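Local structure of epimerase (7CJ7) at residues H183-H188 with Y209-E214; S215-L220 with E246-E251. The protein interconverts ketoses by epimerizing them at C3, working fastest on L-ribulose, as a manganese-dependent TIM-barrel homodimer. All coordinates share one frame; numbering follows the deposited sequence.

Contact 1 of 2, residues H183-H188 with Y209-E214; sequences HLDTYH and YVHIGE. With MN (manganese (II) ion), chain D; SOL (L-sorbose), chain C.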
loop_
_atom_site.group_PDB
_atom_site.type_symbol
_atom_site.label_atom_id
_atom_site.label_comp_id
_atom_site.label_asym_id
_atom_site.label_seq_id
_atom_site.Cartn_x
_atom_site.Cartn_y
_atom_site.Cartn_z
ATOM N N HIS A 183 5.331 -8.002 15.691
ATOM C CA HIS A 183 6.436 -7.521 14.829
ATOM C C HIS A 183 5.908 -6.297 14.080
ATOM O O HIS A 183 4.876 -6.430 13.410
ATOM C CB HIS A 183 6.901 -8.695 13.960
ATOM C CG HIS A 183 7.855 -8.368 12.866
ATOM N ND1 HIS A 183 8.268 -9.335 11.967
ATOM C CD2 HIS A 183 8.459 -7.214 12.499
ATOM C CE1 HIS A 183 9.089 -8.791 11.090
ATOM N NE2 HIS A 183 9.234 -7.490 11.400
ATOM N N LEU A 184 6.528 -5.131 14.274
ATOM C CA LEU A 184 6.097 -3.878 13.611
ATOM C C LEU A 184 7.126 -3.510 12.549
ATOM O O LEU A 184 8.326 -3.796 12.750
ATOM C CB LEU A 184 5.933 -2.755 14.632
ATOM C CG LEU A 184 4.725 -2.885 15.560
ATOM C CD1 LEU A 184 4.723 -1.743 16.557
ATOM C CD2 LEU A 184 3.417 -2.889 14.776
ATOM N N ASP A 185 6.646 -2.918 11.462
ATOM C CA ASP A 185 7.460 -2.544 10.278
ATOM C C ASP A 185 7.070 -1.118 9.886
ATOM O O ASP A 185 5.885 -0.894 9.574
ATOM C CB ASP A 185 7.233 -3.563 9.164
ATOM C CG ASP A 185 8.010 -3.275 7.890
ATOM O OD1 ASP A 185 8.171 -2.102 7.559
ATOM O OD2 ASP A 185 8.428 -4.241 7.249
ATOM N N THR A 186 8.011 -0.175 9.928
ATOM C CA THR A 186 7.699 1.268 9.756
ATOM C C THR A 186 7.058 1.510 8.380
ATOM O O THR A 186 6.251 2.439 8.270
ATOM C CB THR A 186 8.934 2.143 9.978
ATOM O OG1 THR A 186 9.973 1.745 9.079
ATOM C CG2 THR A 186 9.424 2.073 11.409
ATOM N N TYR A 187 7.415 0.734 7.357
ATOM C CA TYR A 187 6.827 0.879 6.000
ATOM C C TYR A 187 5.315 0.632 6.075
ATOM O O TYR A 187 4.525 1.416 5.524
ATOM C CB TYR A 187 7.491 -0.072 5.005
ATOM C CG TYR A 187 6.703 -0.271 3.736
ATOM C CD1 TYR A 187 6.670 0.695 2.750
ATOM C CD2 TYR A 187 5.985 -1.434 3.519
ATOM C CE1 TYR A 187 5.935 0.519 1.587
ATOM C CE2 TYR A 187 5.253 -1.626 2.358
ATOM C CZ TYR A 187 5.250 -0.657 1.376
ATOM O OH TYR A 187 4.527 -0.834 0.231
ATOM N N HIS A 188 4.913 -0.456 6.731
ATOM C CA HIS A 188 3.486 -0.841 6.876
ATOM C C HIS A 188 2.767 0.139 7.806
ATOM O O HIS A 188 1.610 0.489 7.516
ATOM C CB HIS A 188 3.386 -2.299 7.322
ATOM C CG HIS A 188 3.947 -3.240 6.312
ATOM N ND1 HIS A 188 3.379 -3.401 5.065
ATOM C CD2 HIS A 188 5.018 -4.064 6.360
ATOM C CE1 HIS A 188 4.077 -4.298 4.392
ATOM N NE2 HIS A 188 5.083 -4.720 5.167
ATOM N N TYR A 209 9.943 -7.719 17.679
ATOM C CA TYR A 209 10.740 -7.595 16.427
ATOM C C TYR A 209 10.337 -6.318 15.686
ATOM O O TYR A 209 9.155 -5.937 15.697
ATOM C CB TYR A 209 10.541 -8.838 15.549
ATOM C CG TYR A 209 11.716 -9.231 14.685
ATOM C CD1 TYR A 209 12.006 -8.569 13.504
ATOM C CD2 TYR A 209 12.532 -10.296 15.034
ATOM C CE1 TYR A 209 13.085 -8.938 12.713
ATOM C CE2 TYR A 209 13.609 -10.679 14.255
ATOM C CZ TYR A 209 13.888 -10.005 13.081
ATOM O OH TYR A 209 14.955 -10.391 12.295
ATOM N N VAL A 210 11.313 -5.686 15.039
ATOM C CA VAL A 210 11.132 -4.392 14.340
ATOM C C VAL A 210 11.807 -4.447 12.972
ATOM O O VAL A 210 12.978 -4.880 12.886
ATOM C CB VAL A 210 11.674 -3.225 15.181
ATOM C CG1 VAL A 210 11.796 -1.967 14.339
ATOM C CG2 VAL A 210 10.828 -2.990 16.416
ATOM N N HIS A 211 11.067 -4.039 11.945
ATOM C CA HIS A 211 11.606 -3.690 10.610
ATOM C C HIS A 211 11.606 -2.177 10.437
ATOM O O HIS A 211 10.564 -1.520 10.702
ATOM C CB HIS A 211 10.824 -4.357 9.489
ATOM C CG HIS A 211 11.173 -5.793 9.318
ATOM N ND1 HIS A 211 10.559 -6.583 8.371
ATOM C CD2 HIS A 211 12.063 -6.581 9.962
ATOM C CE1 HIS A 211 11.088 -7.789 8.398
ATOM N NE2 HIS A 211 11.995 -7.826 9.388
ATOM N N ILE A 212 12.741 -1.677 9.951
ATOM C CA ILE A 212 12.942 -0.261 9.562
ATOM C C ILE A 212 12.917 -0.228 8.038
ATOM O O ILE A 212 13.858 -0.758 7.412
ATOM C CB ILE A 212 14.249 0.301 10.141
ATOM C CG1 ILE A 212 14.308 0.163 11.663
ATOM C CG2 ILE A 212 14.465 1.736 9.684
ATOM C CD1 ILE A 212 13.144 0.802 12.385
ATOM N N GLY A 213 11.842 0.318 7.486
ATOM C CA GLY A 213 11.666 0.544 6.041
ATOM C C GLY A 213 11.176 1.953 5.772
ATOM O O GLY A 213 10.275 2.433 6.496
ATOM N N GLU A 214 11.738 2.615 4.767
ATOM C CA GLU A 214 11.256 3.947 4.334
ATOM C C GLU A 214 9.883 3.765 3.669
ATOM O O GLU A 214 9.501 2.623 3.344
ATOM C CB GLU A 214 12.299 4.603 3.425
ATOM C CG GLU A 214 12.033 6.067 3.110
ATOM C CD GLU A 214 11.680 6.974 4.283
ATOM O OE1 GLU A 214 12.585 7.686 4.782
ATOM O OE2 GLU A 214 10.488 7.001 4.672
HETATM MN MN MN D . 8.936 -6.162 6.961
HETATM C C1 SOL C . 6.699 -7.671 3.557
HETATM O O1 SOL C . 6.147 -6.475 3.061
HETATM C C2 SOL C . 7.651 -7.421 4.682
HETATM O O2 SOL C . 7.595 -6.385 5.323
HETATM C C3 SOL C . 8.721 -8.465 4.972
HETATM O O3 SOL C . 9.229 -8.316 6.278
HETATM C C4 SOL C . 8.190 -9.879 4.764
HETATM O O4 SOL C . 7.108 -10.116 5.667
HETATM C C5 SOL C . 9.244 -10.967 4.978
HETATM O O5 SOL C . 8.614 -12.248 4.943
HETATM C C6 SOL C . 10.356 -10.943 3.951
HETATM O O6 SOL C . 11.327 -11.954 4.238
#
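D185 and H211 meet at the manganese ion by different first torsions: CG of D185 is anti to its backbone N (chi1 179°), whereas CG of H211 is anti to its carbonyl carbon (chi1 -78°). D185 OD2 binds the metal at 2.0 Å and H211 ND1 binds it at 2.2 Å, the carboxylate and imidazole planes steeply inclined. O2 and O3 of L-sorbose chelate the same ion, and E152 and E246 complete its protein ligands. Beneath them runs a parallel ladder between strands 183-185 and 209-212, in which L184 N donates to Y209 O, H211 N to L184 O and T186 N to H211 O. Inside the barrel H183, Y209 and H211 form an aromatic cluster: NE2 of H183 points at the centre of the H211 face, 3.2 Å above that plane, in a T-shaped pair with ring planes at 85°. The edge of Y209 turns toward a face of H183 at a shallower tilt, ring centroids 4.8 Å apart. H211 NE2, on the far side of its ring from the metal, is held by E41, which also bonds Y209 OH. Just after D185, T186 OG1 donates to G213 O at 2.7 Å, while D185 OD1 caps helix 186-192 by accepting from Y187 N at 2.9 Å. Within the first turn, H188 NE2 donates to both O1 and O2 of the sugar. D185 thus spends one oxygen on the helix and the other on the metal, and the positive ion would be expected to polarise the C2 carbonyl of the ketose, with H188 assisting at O2.

Contact 2 of 2, residues S215-L220 with E246-E251; sequences SHRGYL and ESFSSE. With MN (manganese (II) ion), chain D; SOL (L-sorbose), chain C.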
loop_
_atom_site.group_PDB
_atom_site.type_symbol
_atom_site.label_atom_id
_atom_site.label_comp_id
_atom_site.label_asym_id
_atom_site.label_seq_id
_atom_site.Cartn_x
_atom_site.Cartn_y
_atom_site.Cartn_z
ATOM N N SER A 215 9.145 4.853 3.495
ATOM C CA SER A 215 7.768 4.848 2.941
ATOM C C SER A 215 7.735 4.160 1.575
ATOM O O SER A 215 6.724 3.502 1.276
ATOM C CB SER A 215 7.217 6.249 2.880
ATOM O OG SER A 215 8.109 7.129 2.197
ATOM N N HIS A 216 8.775 4.328 0.756
ATOM C CA HIS A 216 8.860 3.738 -0.606
ATOM C C HIS A 216 9.797 2.518 -0.627
ATOM O O HIS A 216 10.029 1.984 -1.732
ATOM C CB HIS A 216 9.298 4.805 -1.611
ATOM C CG HIS A 216 10.467 5.610 -1.165
ATOM N ND1 HIS A 216 11.568 5.037 -0.564
ATOM C CD2 HIS A 216 10.722 6.935 -1.253
ATOM C CE1 HIS A 216 12.454 5.974 -0.296
ATOM N NE2 HIS A 216 11.962 7.149 -0.714
ATOM N N ARG A 217 10.327 2.129 0.535
ATOM C CA ARG A 217 11.191 0.933 0.764
ATOM C C ARG A 217 12.596 1.155 0.181
ATOM O O ARG A 217 13.320 0.150 -0.005
ATOM C CB ARG A 217 10.565 -0.342 0.187
ATOM C CG ARG A 217 9.070 -0.493 0.441
ATOM C CD ARG A 217 8.575 -1.943 0.434
ATOM N NE ARG A 217 8.748 -2.599 1.729
ATOM C CZ ARG A 217 8.111 -3.694 2.119
ATOM N NH1 ARG A 217 7.266 -4.311 1.312
ATOM N NH2 ARG A 217 8.322 -4.174 3.326
ATOM N N GLY A 218 12.993 2.411 -0.040
ATOM C CA GLY A 218 14.343 2.777 -0.519
ATOM C C GLY A 218 15.248 3.286 0.594
ATOM O O GLY A 218 15.130 2.809 1.737
ATOM N N TYR A 219 16.145 4.223 0.268
ATOM C CA TYR A 219 17.085 4.845 1.233
ATOM C C TYR A 219 16.309 5.425 2.426
ATOM O O TYR A 219 15.316 6.152 2.239
ATOM C CB TYR A 219 17.914 5.936 0.550
ATOM C CG TYR A 219 19.147 5.437 -0.153
ATOM C CD1 TYR A 219 19.102 5.058 -1.486
ATOM C CD2 TYR A 219 20.373 5.396 0.497
ATOM C CE1 TYR A 219 20.237 4.609 -2.145
ATOM C CE2 TYR A 219 21.514 4.959 -0.152
ATOM C CZ TYR A 219 21.447 4.556 -1.474
ATOM O OH TYR A 219 22.576 4.098 -2.103
ATOM N N LEU A 220 16.765 5.155 3.645
ATOM C CA LEU A 220 16.151 5.764 4.848
ATOM C C LEU A 220 16.383 7.279 4.790
ATOM O O LEU A 220 17.515 7.717 4.483
ATOM C CB LEU A 220 16.732 5.144 6.125
ATOM C CG LEU A 220 16.591 3.624 6.277
ATOM C CD1 LEU A 220 17.060 3.165 7.654
ATOM C CD2 LEU A 220 15.165 3.162 6.018
ATOM N N GLU A 246 15.162 -3.114 6.116
ATOM C CA GLU A 246 14.480 -3.807 5.010
ATOM C C GLU A 246 14.307 -2.824 3.852
ATOM O O GLU A 246 13.849 -1.684 4.080
ATOM C CB GLU A 246 13.145 -4.367 5.487
ATOM C CG GLU A 246 12.440 -5.185 4.435
ATOM C CD GLU A 246 11.338 -6.051 5.014
ATOM O OE1 GLU A 246 11.402 -7.292 4.866
ATOM O OE2 GLU A 246 10.429 -5.479 5.616
ATOM N N SER A 247 14.656 -3.256 2.647
ATOM C CA SER A 247 14.626 -2.387 1.448
ATOM C C SER A 247 14.530 -3.250 0.197
ATOM O O SER A 247 15.202 -4.288 0.127
ATOM C CB SER A 247 15.848 -1.499 1.411
ATOM O OG SER A 247 15.784 -0.593 0.332
ATOM N N PHE A 248 13.741 -2.814 -0.774
ATOM C CA PHE A 248 13.561 -3.557 -2.039
ATOM C C PHE A 248 13.753 -2.604 -3.212
ATOM O O PHE A 248 13.199 -1.481 -3.206
ATOM C CB PHE A 248 12.201 -4.247 -2.068
ATOM C CG PHE A 248 11.969 -5.201 -0.929
ATOM C CD1 PHE A 248 12.455 -6.496 -0.975
ATOM C CD2 PHE A 248 11.268 -4.798 0.196
ATOM C CE1 PHE A 248 12.251 -7.362 0.088
ATOM C CE2 PHE A 248 11.070 -5.666 1.252
ATOM C CZ PHE A 248 11.558 -6.947 1.196
ATOM N N SER A 249 14.524 -3.069 -4.192
ATOM C CA SER A 249 14.758 -2.374 -5.479
ATOM C C SER A 249 14.658 -3.404 -6.602
ATOM O O SER A 249 15.003 -4.571 -6.349
ATOM C CB SER A 249 16.100 -1.689 -5.482
ATOM O OG SER A 249 16.337 -1.085 -6.742
ATOM N N SER A 250 14.229 -2.988 -7.793
ATOM C CA SER A 250 14.231 -3.848 -9.002
ATOM C C SER A 250 15.672 -4.292 -9.306
ATOM O O SER A 250 15.842 -5.257 -10.070
ATOM C CB SER A 250 13.577 -3.155 -10.176
ATOM O OG SER A 250 14.225 -1.925 -10.467
ATOM N N GLU A 251 16.669 -3.636 -8.700
ATOM C CA GLU A 251 18.111 -3.993 -8.816
ATOM C C GLU A 251 18.331 -5.454 -8.392
ATOM O O GLU A 251 19.129 -6.158 -9.048
ATOM C CB GLU A 251 18.963 -3.065 -7.945
ATOM C CG GLU A 251 20.458 -3.316 -8.081
ATOM C CD GLU A 251 21.029 -2.914 -9.426
ATOM O OE1 GLU A 251 22.164 -3.333 -9.742
ATOM O OE2 GLU A 251 20.338 -2.177 -10.147
HETATM MN MN MN D . 8.936 -6.162 6.961
HETATM C C1 SOL C . 6.699 -7.671 3.557
HETATM O O1 SOL C . 6.147 -6.475 3.061
HETATM C C2 SOL C . 7.651 -7.421 4.682
HETATM O O2 SOL C . 7.595 -6.385 5.323
HETATM C C3 SOL C . 8.721 -8.465 4.972
HETATM O O3 SOL C . 9.229 -8.316 6.278
HETATM C C4 SOL C . 8.190 -9.879 4.764
HETATM O O4 SOL C . 7.108 -10.116 5.667
HETATM C C5 SOL C . 9.244 -10.967 4.978
HETATM O O5 SOL C . 8.614 -12.248 4.943
HETATM C C6 SOL C . 10.356 -10.943 3.951
HETATM O O6 SOL C . 11.327 -11.954 4.238
HETATM O O HOH W 1 11.001 -1.654 3.277
HETATM O O HOH W 2 10.004 -2.703 5.462
HETATM O O HOH W 3 13.621 1.099 3.196
#
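R217 reaches from its loop over F248 to the sugar. Its CB lies 4.1 Å from F248 N, and CD comes to 3.9 Å from F248 CD2. A bend at chi3 (85°) then turns the guanidinium so that F248 CE2 sits over the centre of one face, 3.6 Å above the plane; the phenyl plane is inclined 71° to it. NE donates to a water that in turn donates to E246 O. At the tip, NH1 bonds O1 of L-sorbose at 3.0 Å, while NH2 reaches both O1 and O2. A second water joins NH2 to E246 OE2, the manganese ligand, whose other oxygen, OE1, lies 2.8 Å from sugar O3; E246 probably helps give and take the proton, as in related epimerases. Behind the side chain, R217 O is gripped twice, by F248 N at 3.1 Å and by S247 OG at 2.6 Å, tying the base of the arginine to loop 246-251. Y187 adds a cation-pi contact to R217, and R156 of the second subunit packs on it. The two loops follow barrel strands 207-212 and 242-245, with helix 271-285 against S247 and L220 and helix 186-192 against S215 and R217.

In the fold
Both contacts lie at the C-terminal ends of neighbouring strands of the eight-stranded parallel barrel, where a TIM barrel carries its active site. Their centres are about 12 Å apart, and they come in series along the chain, contact 1 closing before contact 2 opens. Contact 1 pairs strands 180-185 and 207-212; contact 2 joins the loops that follow 207-212 and the last strand, 242-245. Residues 209-214 run straight into 215-220, so strand 207-212 serves both, and a probable hydrogen bond from E246 N to I212 O links them. They share the metal and the sugar: together they supply three of the four protein ligands of the manganese and hold the same end of L-sorbose, from helix 186-192 and loop 215-220.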